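Local coordinates for protein MtVAO615 (Myceliophthora thermophila, PDB 6F72) that binds FAD through a double covalent link and is probably a secreted flavoprotein oxidase whose reduced form reacts rapidly with oxygen, its substrate still unidentified, at residues E78-S83 and C108-D113; G230-G235 and D249-W254; Y244-D249 and P467-G472. All coordinates share one frame; numbering follows the deposited sequence.

Contact 1: E78-S83 and C108-D113; sequences EELKSS and CVPFTD
Lys81 lies across Pro110 and Phe111 in a mostly apolar contact, partly buried, between helix 74-81 and the loop that runs from helix 101-104 to strand 126-129. The lysine does most of the touching, and it does so with its methylenes. Its CG is 3.6 Å from Phe111 CE1 and 3.9 Å from Pro110 CB, at the place where the two loop residues meet. With CG beside the backbone N (chi1 -72°) and the chain extended beyond it, the side chain runs alongside both partners, pointing the opposite way. Further along, Lys81 CE comes within 3.3 Å of Pro110 O. The amino group ends beside the carboxylate of Glu78, one helical turn back, in a weak salt bridge of 3.4 Å between Lys81 NZ and Glu78 OE2. The contact thus joins helix 74-81 to the loop before strand 126-129; its centre is about 24 Å from the centre of the chain. Within that same loop, Cys108 is joined to Cys118 by a disulfide. Phe111 turns its ring edge to Lys81 O, which is near the ring plane and 3.6 Å from Phe111 CZ. One ring face of Phe111 carries Pro110 CB, toward the rim, and the ring also meets Trp484. An alanine in place of Lys81 would remove the methylenes lying against Pro110 and Phe111, which would probably leave a gap there and Glu78 without its charged mate. Leu80 adds a looser touch, its CB 4.3 Å from Pro110 CG, and also packs on Val63.

Contact 2: G230-G235 and D249-W254; sequences GYTQGG and DNVLEW. With FAD (flavin-adenine dinucleotide), chain E.
Thr232 reaches from helix 227-233 to Val251 and Trp254 on strand 251-257. Its CB is 4.0 Å from Trp254 CH2. From there the two branches part. With OG1 beside the backbone N (chi1 -64°), CG2 is anti to that N and is directed at the strand. It meets Trp254 CH2 at 3.7 Å. The same CG2 presses on Val251 CG2 at 3.3 Å, tighter than usual for two carbons. The hydroxyl OG1 stays on the helix side and is hydrogen-bonded to Ile227 O. Gln233 adds a second touch, its CG 3.6 Å from Trp254 CH2, while its NE2 is bonded to Val228 O. Both Thr232 CG2 and Gln233 CG come to the CH2 corner of the indole at an oblique slant. Val251 CG1 lies over one face of the indole, toward the rim, and Trp254 NE1 is held by Ser279 OG. The helix also serves the cofactor: Gly230 N donates to FAD O2P at 3.1 Å (161°). A side chain on Gly230 would collide with FAD O4'. This is part of the PCMH-type FAD-binding domain. The helix lies between the cofactor and strand 251-257. That strand pairs with strands 263-266 and 288-298, and helix 272-278 packs on Gln233 and Trp254 through Leu278.

Contact 3: Y244-D249 and P467-G472; sequences YGVAAD and PAWRTG
Asp249 and Arg470 meet head-on in a bidentate salt bridge, buried on the aspartate side. Arg470 NH2 donates to Asp249 OD1 at 3.0 Å, and Arg470 NH1 donates to Asp249 OD2 at 3.1 Å. Both bonds are nearly straight, at 174° and 175°. Each oxygen uses its syn lone pair, and each lies in the guanidinium plane. The paired bonds hold the two flat groups almost coplanar and fix their rotation. The arginine chain bends at chi2 (-61°) to bring its end to the aspartate.

Both oxygens have further donors. Val246 N, from above the carboxylate plane, donates to Asp249 OD2 at 3.1 Å in a more bent bond. OD1 takes a bond from Asn463 ND2. Arg470 NH1 has a second acceptor in Val455 O. The buried carboxylate is therefore gripped by four bonds, and this network would be expected to favour its charged form. Gly245 has backbone angles that call for glycine, and a CB there would also run into Asp249 OD2.

Beside the charged pair is an apolar touch. Val246 CG1 sits over one face of the Trp469 indole in a CH-pi contact, 4.2 Å from the centroid of the six-membered ring. CG1 is 3.8 Å from Trp469 CE3, toward the rim. The Trp469 ring also meets Tyr516 edge-to-face and touches Phe453.

The side chain of Trp469 is about 6 Å from FAD, and Tyr516 is hydrogen-bonded to the cofactor. The contact joins the PCMH-type FAD-binding domain of this VAO-type fold to short helix 468-471, which leads into strand 472-480 of the seven-stranded antiparallel sheet, close to the flavin site.

How the contacts relate
From the N terminus, contact 1 comes first and closes a short loop of 24 residues between helix 74-81 and the loop before strand 126-129. It is complete before the others begin and lies on the opposite side of the chain's centre, with its nearest atoms about 20 Å from contact 2. Contact 2 closes a 13-residue loop within the FAD-binding domain. Contact 3 opens within that loop, runs on to the shared Asp249, and closes at helix 468-471 after 217 intervening residues, so the two cross. They also touch directly, with probable hydrogen bonds from Asn250 to Tyr244 and from Ala248 to Gly235. Together they connect helix 227-233, strand 251-257 and helix 468-471.

Contact 1: E78-S83 and C108-D113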
loop_
_atom_site.group_PDB
_atom_site.type_symbol
_atom_site.label_atom_id
_atom_site.label_comp_id
_atom_site.label_asym_id
_atom_site.label_seq_id
_atom_site.Cartn_x
_atom_site.Cartn_y
_atom_site.Cartn_z
ATOM N N GLU A 78 -3.546 27.414 6.257
ATOM C CA GLU A 78 -4.953 27.152 5.927
ATOM C C GLU A 78 -5.136 26.288 4.674
ATOM O O GLU A 78 -6.056 25.462 4.625
ATOM C CB GLU A 78 -5.758 28.455 5.794
ATOM C CG GLU A 78 -5.888 29.297 7.068
ATOM C CD GLU A 78 -6.527 28.566 8.245
ATOM O OE1 GLU A 78 -7.597 27.945 8.065
ATOM O OE2 GLU A 78 -5.959 28.618 9.363
ATOM N N GLU A 79 -4.270 26.487 3.675
ATOM C CA GLU A 79 -4.275 25.676 2.441
ATOM C C GLU A 79 -3.896 24.213 2.695
ATOM O O GLU A 79 -4.417 23.306 2.034
ATOM C CB GLU A 79 -3.372 26.300 1.366
ATOM C CG GLU A 79 -4.009 27.483 0.642
ATOM C CD GLU A 79 -3.004 28.363 -0.095
ATOM O OE1 GLU A 79 -3.015 29.604 0.120
ATOM O OE2 GLU A 79 -2.206 27.829 -0.893
ATOM N N LEU A 80 -2.999 23.991 3.657
ATOM C CA LEU A 80 -2.629 22.645 4.106
ATOM C C LEU A 80 -3.801 21.880 4.735
ATOM O O LEU A 80 -3.909 20.656 4.579
ATOM C CB LEU A 80 -1.472 22.713 5.116
ATOM C CG LEU A 80 -0.034 23.048 4.720
ATOM C CD1 LEU A 80 0.823 22.827 5.948
ATOM C CD2 LEU A 80 0.496 22.206 3.562
ATOM N N LYS A 81 -4.668 22.615 5.436
ATOM C CA LYS A 81 -5.782 22.040 6.207
ATOM C C LYS A 81 -6.840 21.349 5.366
ATOM O O LYS A 81 -7.217 20.211 5.668
ATOM C CB LYS A 81 -6.454 23.105 7.073
ATOM C CG LYS A 81 -5.624 23.545 8.260
ATOM C CD LYS A 81 -6.343 24.643 9.019
ATOM C CE LYS A 81 -5.443 25.231 10.082
ATOM N NZ LYS A 81 -6.267 25.791 11.182
ATOM N N SER A 82 -7.301 22.017 4.311
ATOM C CA SER A 82 -8.460 21.548 3.551
ATOM C C SER A 82 -8.287 20.183 2.867
ATOM O O SER A 82 -9.284 19.521 2.579
ATOM C CB SER A 82 -8.907 22.598 2.540
ATOM O OG SER A 82 -7.871 22.855 1.616
ATOM N N SER A 83 -7.039 19.760 2.626
ATOM C CA SER A 83 -6.763 18.472 1.971
ATOM C C SER A 83 -5.806 17.550 2.742
ATOM O O SER A 83 -5.298 16.574 2.175
ATOM C CB SER A 83 -6.232 18.718 0.553
ATOM O OG SER A 83 -7.185 19.417 -0.227
ATOM N N CYS A 108 4.008 17.900 14.494
ATOM C CA CYS A 108 4.032 19.098 13.675
ATOM C C CYS A 108 2.947 19.003 12.621
ATOM O O CYS A 108 3.216 18.732 11.452
ATOM C CB CYS A 108 5.407 19.320 13.028
ATOM S SG CYS A 108 5.506 20.925 12.195
ATOM N N VAL A 109 1.716 19.231 13.057
ATOM C CA VAL A 109 0.528 19.080 12.219
ATOM C C VAL A 109 -0.204 20.419 12.116
ATOM O O VAL A 109 0.037 21.302 12.950
ATOM C CB VAL A 109 -0.413 17.988 12.784
ATOM C CG1 VAL A 109 0.218 16.604 12.631
ATOM C CG2 VAL A 109 -0.795 18.286 14.239
ATOM N N PRO A 110 -1.105 20.584 11.112
ATOM C CA PRO A 110 -1.797 21.878 10.921
ATOM C C PRO A 110 -2.919 22.213 11.916
ATOM O O PRO A 110 -3.435 23.335 11.892
ATOM C CB PRO A 110 -2.404 21.749 9.512
ATOM C CG PRO A 110 -1.660 20.622 8.867
ATOM C CD PRO A 110 -1.416 19.668 10.000
ATOM N N PHE A 111 -3.268 21.274 12.792
ATOM C CA PHE A 111 -4.489 21.392 13.591
ATOM C C PHE A 111 -4.249 21.639 15.083
ATOM O O PHE A 111 -5.199 21.737 15.852
ATOM C CB PHE A 111 -5.411 20.178 13.330
ATOM C CG PHE A 111 -5.797 20.022 11.881
ATOM C CD1 PHE A 111 -6.780 20.840 11.307
ATOM C CD2 PHE A 111 -5.144 19.092 11.068
ATOM C CE1 PHE A 111 -7.120 20.709 9.964
ATOM C CE2 PHE A 111 -5.485 18.952 9.723
ATOM C CZ PHE A 111 -6.479 19.763 9.173
ATOM N N THR A 112 -2.983 21.740 15.479
ATOM C CA THR A 112 -2.622 22.070 16.848
ATOM C C THR A 112 -2.354 23.565 17.012
ATOM O O THR A 112 -2.352 24.333 16.036
ATOM C CB THR A 112 -1.390 21.291 17.331
ATOM O OG1 THR A 112 -0.380 21.325 16.324
ATOM C CG2 THR A 112 -1.759 19.852 17.650
ATOM N N ASP A 113 -2.148 23.966 18.269
ATOM C CA ASP A 113 -1.802 25.322 18.613
ATOM C C ASP A 113 -0.533 25.779 17.893
ATOM O O ASP A 113 0.463 25.048 17.907
ATOM C CB ASP A 113 -1.608 25.445 20.114
ATOM C CG ASP A 113 -1.705 26.872 20.576
ATOM O OD1 ASP A 113 -0.747 27.644 20.394
ATOM O OD2 ASP A 113 -2.763 27.227 21.102
#

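Contact 2: G230-G235 and D249-W254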
loop_
_atom_site.group_PDB
_atom_site.type_symbol
_atom_site.label_atom_id
_atom_site.label_comp_id
_atom_site.label_asym_id
_atom_site.label_seq_id
_atom_site.Cartn_x
_atom_site.Cartn_y
_atom_site.Cartn_z
ATOM N N GLY A 230 6.548 -0.244 -1.745
ATOM C CA GLY A 230 5.907 -1.223 -0.866
ATOM C C GLY A 230 4.712 -1.904 -1.485
ATOM O O GLY A 230 4.354 -3.005 -1.064
ATOM N N TYR A 231 4.100 -1.249 -2.474
ATOM C CA TYR A 231 2.982 -1.801 -3.237
ATOM C C TYR A 231 3.306 -3.164 -3.916
ATOM O O TYR A 231 2.719 -4.198 -3.556
ATOM C CB TYR A 231 2.457 -0.778 -4.260
ATOM C CG TYR A 231 1.392 -1.360 -5.159
ATOM C CD1 TYR A 231 0.058 -1.463 -4.726
ATOM C CD2 TYR A 231 1.727 -1.875 -6.434
ATOM C CE1 TYR A 231 -0.916 -2.028 -5.547
ATOM C CE2 TYR A 231 0.767 -2.426 -7.257
ATOM C CZ TYR A 231 -0.541 -2.526 -6.812
ATOM O OH TYR A 231 -1.481 -3.087 -7.638
ATOM N N THR A 232 4.249 -3.168 -4.859
ATOM C CA THR A 232 4.606 -4.404 -5.549
ATOM C C THR A 232 5.391 -5.311 -4.605
ATOM O O THR A 232 5.162 -6.507 -4.577
ATOM C CB THR A 232 5.360 -4.172 -6.891
ATOM O OG1 THR A 232 4.506 -3.497 -7.822
ATOM C CG2 THR A 232 5.721 -5.480 -7.507
ATOM N N GLN A 233 6.296 -4.735 -3.822
ATOM C CA GLN A 233 7.133 -5.526 -2.915
ATOM C C GLN A 233 6.337 -6.303 -1.860
ATOM O O GLN A 233 6.743 -7.395 -1.455
ATOM C CB GLN A 233 8.184 -4.633 -2.253
ATOM C CG GLN A 233 9.316 -4.243 -3.215
ATOM C CD GLN A 233 10.282 -3.228 -2.645
ATOM O OE1 GLN A 233 10.940 -3.488 -1.633
ATOM N NE2 GLN A 233 10.423 -2.080 -3.329
ATOM N N GLY A 234 5.204 -5.744 -1.435
ATOM C CA GLY A 234 4.341 -6.408 -0.462
ATOM C C GLY A 234 3.195 -7.230 -1.041
ATOM O O GLY A 234 2.340 -7.732 -0.286
ATOM N N GLY A 235 3.143 -7.359 -2.362
ATOM C CA GLY A 235 2.036 -8.057 -3.005
ATOM C C GLY A 235 1.462 -7.211 -4.112
ATOM O O GLY A 235 1.948 -7.274 -5.257
ATOM N N ASP A 249 3.504 -10.734 -9.239
ATOM C CA ASP A 249 3.456 -11.747 -10.299
ATOM C C ASP A 249 4.015 -11.217 -11.606
ATOM O O ASP A 249 4.539 -11.990 -12.428
ATOM C CB ASP A 249 2.015 -12.174 -10.572
ATOM C CG ASP A 249 1.444 -13.039 -9.489
ATOM O OD1 ASP A 249 2.206 -13.601 -8.666
ATOM O OD2 ASP A 249 0.205 -13.170 -9.478
ATOM N N ASN A 250 3.876 -9.903 -11.789
ATOM C CA ASN A 250 4.256 -9.235 -13.020
ATOM C C ASN A 250 5.669 -8.677 -13.003
ATOM O O ASN A 250 6.082 -8.060 -13.978
ATOM C CB ASN A 250 3.247 -8.147 -13.362
ATOM C CG ASN A 250 1.941 -8.722 -13.843
ATOM O OD1 ASN A 250 1.764 -8.929 -15.030
ATOM N ND2 ASN A 250 1.024 -9.021 -12.908
ATOM N N VAL A 251 6.409 -8.911 -11.919
ATOM C CA VAL A 251 7.789 -8.458 -11.826
ATOM C C VAL A 251 8.718 -9.356 -12.629
ATOM O O VAL A 251 8.677 -10.601 -12.517
ATOM C CB VAL A 251 8.301 -8.329 -10.371
ATOM C CG1 VAL A 251 9.698 -7.709 -10.358
ATOM C CG2 VAL A 251 7.383 -7.445 -9.564
ATOM N N LEU A 252 9.554 -8.715 -13.450
ATOM C CA LEU A 252 10.577 -9.427 -14.207
ATOM C C LEU A 252 11.942 -9.300 -13.538
ATOM O O LEU A 252 12.670 -10.280 -13.418
ATOM C CB LEU A 252 10.616 -8.948 -15.662
ATOM C CG LEU A 252 9.315 -9.001 -16.464
ATOM C CD1 LEU A 252 9.484 -8.223 -17.755
ATOM C CD2 LEU A 252 8.901 -10.444 -16.755
ATOM N N GLU A 253 12.277 -8.082 -13.108
ATOM C CA GLU A 253 13.590 -7.752 -12.555
ATOM C C GLU A 253 13.437 -6.727 -11.465
ATOM O O GLU A 253 12.534 -5.905 -11.540
ATOM C CB GLU A 253 14.483 -7.141 -13.633
ATOM C CG GLU A 253 14.852 -8.140 -14.718
ATOM C CD GLU A 253 15.766 -7.565 -15.778
ATOM O OE1 GLU A 253 16.727 -6.849 -15.415
ATOM O OE2 GLU A 253 15.531 -7.864 -16.965
ATOM N N TRP A 254 14.320 -6.810 -10.467
ATOM C CA TRP A 254 14.518 -5.780 -9.450
ATOM C C TRP A 254 15.954 -5.313 -9.584
ATOM O O TRP A 254 16.874 -6.135 -9.589
ATOM C CB TRP A 254 14.352 -6.331 -8.032
ATOM C CG TRP A 254 12.962 -6.770 -7.673
ATOM C CD1 TRP A 254 12.512 -8.066 -7.547
ATOM C CD2 TRP A 254 11.848 -5.925 -7.379
ATOM N NE1 TRP A 254 11.179 -8.072 -7.198
ATOM C CE2 TRP A 254 10.745 -6.772 -7.092
ATOM C CE3 TRP A 254 11.664 -4.523 -7.342
ATOM C CZ2 TRP A 254 9.482 -6.267 -6.764
ATOM C CZ3 TRP A 254 10.403 -4.026 -7.030
ATOM C CH2 TRP A 254 9.331 -4.895 -6.736
HETATM P PA FAD E . 5.981 4.004 1.304
HETATM O O1A FAD E . 5.372 4.274 2.656
HETATM O O2A FAD E . 6.921 5.051 0.775
HETATM O O5B FAD E . 6.723 2.580 1.364
HETATM C C5B FAD E . 6.134 1.446 2.002
HETATM C C4B FAD E . 7.195 0.456 2.471
HETATM O O4B FAD E . 8.002 0.056 1.361
HETATM C C3B FAD E . 8.153 1.003 3.511
HETATM O O3B FAD E . 8.468 -0.080 4.395
HETATM C C2B FAD E . 9.395 1.394 2.728
HETATM O O2B FAD E . 10.582 1.279 3.518
HETATM C C1B FAD E . 9.381 0.391 1.586
HETATM N N9A FAD E . 9.931 0.901 0.308
HETATM C C8A FAD E . 9.292 1.721 -0.553
HETATM N N7A FAD E . 10.058 1.961 -1.647
HETATM C C5A FAD E . 11.203 1.276 -1.491
HETATM C C6A FAD E . 12.443 1.092 -2.277
HETATM N N6A FAD E . 12.583 1.725 -3.463
HETATM N N1A FAD E . 13.412 0.298 -1.767
HETATM C C2A FAD E . 13.280 -0.330 -0.578
HETATM N N3A FAD E . 12.168 -0.211 0.190
HETATM C C4A FAD E . 11.117 0.565 -0.206
HETATM N N1 FAD E . -2.530 -1.405 -1.821
HETATM C C2 FAD E . -3.118 -2.284 -2.671
HETATM O O2 FAD E . -2.664 -3.450 -2.749
HETATM N N3 FAD E . -4.179 -1.937 -3.433
HETATM C C4 FAD E . -4.743 -0.719 -3.409
HETATM O O4 FAD E . -5.729 -0.443 -4.130
HETATM C C4X FAD E . -4.149 0.298 -2.512
HETATM N N5 FAD E . -4.644 1.552 -2.437
HETATM C C5X FAD E . -4.098 2.485 -1.605
HETATM C C6 FAD E . -4.629 3.792 -1.544
HETATM C C7 FAD E . -4.040 4.738 -0.677
HETATM C C7M FAD E . -4.632 6.135 -0.620
HETATM C C8 FAD E . -2.846 4.362 0.165
HETATM C C8M FAD E . -2.081 5.332 1.053
HETATM C C9 FAD E . -2.338 3.069 0.087
HETATM C C9A FAD E . -2.913 2.115 -0.759
HETATM N N10 FAD E . -2.371 0.811 -0.841
HETATM C C10 FAD E . -2.981 -0.130 -1.699
HETATM C "C1'" FAD E . -1.251 0.429 0.016
HETATM C "C2'" FAD E . 0.113 0.296 -0.591
HETATM O "O2'" FAD E . 0.133 -0.911 -1.349
HETATM C "C3'" FAD E . 1.070 0.206 0.593
HETATM O "O3'" FAD E . 0.814 1.260 1.546
HETATM C "C4'" FAD E . 2.520 0.255 0.137
HETATM O "O4'" FAD E . 3.374 -0.070 1.234
HETATM C "C5'" FAD E . 2.873 1.609 -0.484
HETATM O "O5'" FAD E . 4.251 1.681 -0.813
HETATM P P FAD E . 4.903 3.103 -1.178
HETATM O O1P FAD E . 4.024 3.792 -2.183
HETATM O O2P FAD E . 6.360 2.816 -1.458
HETATM O O3P FAD E . 4.790 3.879 0.234
#

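Contact 3: Y244-D249 and P467-G472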
loop_
_atom_site.group_PDB
_atom_site.type_symbol
_atom_site.label_atom_id
_atom_site.label_comp_id
_atom_site.label_asym_id
_atom_site.label_seq_id
_atom_site.Cartn_x
_atom_site.Cartn_y
_atom_site.Cartn_z
ATOM N N TYR A 244 -4.538 -10.390 -14.750
ATOM C CA TYR A 244 -3.067 -10.509 -14.809
ATOM C C TYR A 244 -2.303 -10.861 -13.527
ATOM O O TYR A 244 -1.067 -10.763 -13.493
ATOM C CB TYR A 244 -2.455 -9.252 -15.413
ATOM C CG TYR A 244 -3.137 -8.717 -16.652
ATOM C CD1 TYR A 244 -3.138 -9.432 -17.865
ATOM C CD2 TYR A 244 -3.758 -7.473 -16.619
ATOM C CE1 TYR A 244 -3.758 -8.905 -18.997
ATOM C CE2 TYR A 244 -4.376 -6.942 -17.739
ATOM C CZ TYR A 244 -4.372 -7.647 -18.917
ATOM O OH TYR A 244 -4.996 -7.065 -19.988
ATOM N N GLY A 245 -3.017 -11.267 -12.483
ATOM C CA GLY A 245 -2.373 -11.604 -11.215
ATOM C C GLY A 245 -2.080 -10.374 -10.382
ATOM O O GLY A 245 -2.423 -9.247 -10.766
ATOM N N VAL A 246 -1.437 -10.585 -9.233
ATOM C CA VAL A 246 -1.043 -9.471 -8.358
ATOM C C VAL A 246 0.166 -8.771 -8.952
ATOM O O VAL A 246 0.823 -9.327 -9.807
ATOM C CB VAL A 246 -0.771 -9.910 -6.886
ATOM C CG1 VAL A 246 -1.980 -10.608 -6.313
ATOM C CG2 VAL A 246 0.467 -10.784 -6.781
ATOM N N ALA A 247 0.443 -7.552 -8.495
ATOM C CA ALA A 247 1.608 -6.769 -8.924
ATOM C C ALA A 247 2.909 -7.591 -8.957
ATOM O O ALA A 247 3.592 -7.626 -9.986
ATOM C CB ALA A 247 1.754 -5.539 -8.032
ATOM N N ALA A 248 3.207 -8.289 -7.855
ATOM C CA ALA A 248 4.434 -9.053 -7.690
ATOM C C ALA A 248 4.625 -10.209 -8.719
ATOM O O ALA A 248 5.769 -10.578 -9.025
ATOM C CB ALA A 248 4.541 -9.556 -6.270
ATOM N N ASP A 249 3.504 -10.734 -9.239
ATOM C CA ASP A 249 3.456 -11.747 -10.299
ATOM C C ASP A 249 4.015 -11.217 -11.606
ATOM O O ASP A 249 4.539 -11.990 -12.428
ATOM C CB ASP A 249 2.015 -12.174 -10.572
ATOM C CG ASP A 249 1.444 -13.039 -9.489
ATOM O OD1 ASP A 249 2.206 -13.601 -8.666
ATOM O OD2 ASP A 249 0.205 -13.170 -9.478
ATOM N N PRO A 467 0.280 -17.691 0.079
ATOM C CA PRO A 467 -0.642 -18.616 -0.602
ATOM C C PRO A 467 -2.141 -18.283 -0.483
ATOM O O PRO A 467 -2.906 -18.628 -1.384
ATOM C CB PRO A 467 -0.319 -19.971 0.031
ATOM C CG PRO A 467 0.368 -19.645 1.314
ATOM C CD PRO A 467 1.157 -18.406 1.022
ATOM N N ALA A 468 -2.541 -17.579 0.577
ATOM C CA ALA A 468 -3.936 -17.122 0.735
ATOM C C ALA A 468 -4.401 -16.294 -0.464
ATOM O O ALA A 468 -5.567 -16.342 -0.837
ATOM C CB ALA A 468 -4.122 -16.335 2.033
ATOM N N TRP A 469 -3.475 -15.569 -1.095
ATOM C CA TRP A 469 -3.784 -14.898 -2.353
ATOM C C TRP A 469 -4.363 -15.846 -3.415
ATOM O O TRP A 469 -5.309 -15.481 -4.108
ATOM C CB TRP A 469 -2.561 -14.184 -2.901
ATOM C CG TRP A 469 -2.211 -12.887 -2.223
ATOM C CD1 TRP A 469 -1.179 -12.671 -1.353
ATOM C CD2 TRP A 469 -2.881 -11.623 -2.375
ATOM N NE1 TRP A 469 -1.145 -11.342 -0.974
ATOM C CE2 TRP A 469 -2.186 -10.682 -1.574
ATOM C CE3 TRP A 469 -4.001 -11.194 -3.108
ATOM C CZ2 TRP A 469 -2.582 -9.330 -1.477
ATOM C CZ3 TRP A 469 -4.394 -9.853 -3.021
ATOM C CH2 TRP A 469 -3.681 -8.932 -2.202
ATOM N N ARG A 470 -3.819 -17.058 -3.531
ATOM C CA ARG A 470 -4.287 -18.005 -4.567
ATOM C C ARG A 470 -5.690 -18.573 -4.285
ATOM O O ARG A 470 -6.491 -18.772 -5.205
ATOM C CB ARG A 470 -3.277 -19.146 -4.804
ATOM C CG ARG A 470 -1.828 -18.700 -4.971
ATOM C CD ARG A 470 -1.635 -17.773 -6.163
ATOM N NE ARG A 470 -0.260 -17.295 -6.248
ATOM C CZ ARG A 470 0.143 -16.246 -6.962
ATOM N NH1 ARG A 470 -0.719 -15.537 -7.678
ATOM N NH2 ARG A 470 1.428 -15.917 -6.964
ATOM N N THR A 471 -5.973 -18.832 -3.017
ATOM C CA THR A 471 -7.303 -19.311 -2.613
ATOM C C THR A 471 -8.279 -18.153 -2.319
ATOM O O THR A 471 -9.499 -18.347 -2.331
ATOM C CB THR A 471 -7.222 -20.284 -1.417
ATOM O OG1 THR A 471 -6.503 -19.660 -0.350
ATOM C CG2 THR A 471 -6.508 -21.585 -1.804
ATOM N N GLY A 472 -7.734 -16.951 -2.087
ATOM C CA GLY A 472 -8.532 -15.760 -1.788
ATOM C C GLY A 472 -9.428 -15.297 -2.914
ATOM O O GLY A 472 -9.094 -15.475 -4.097
#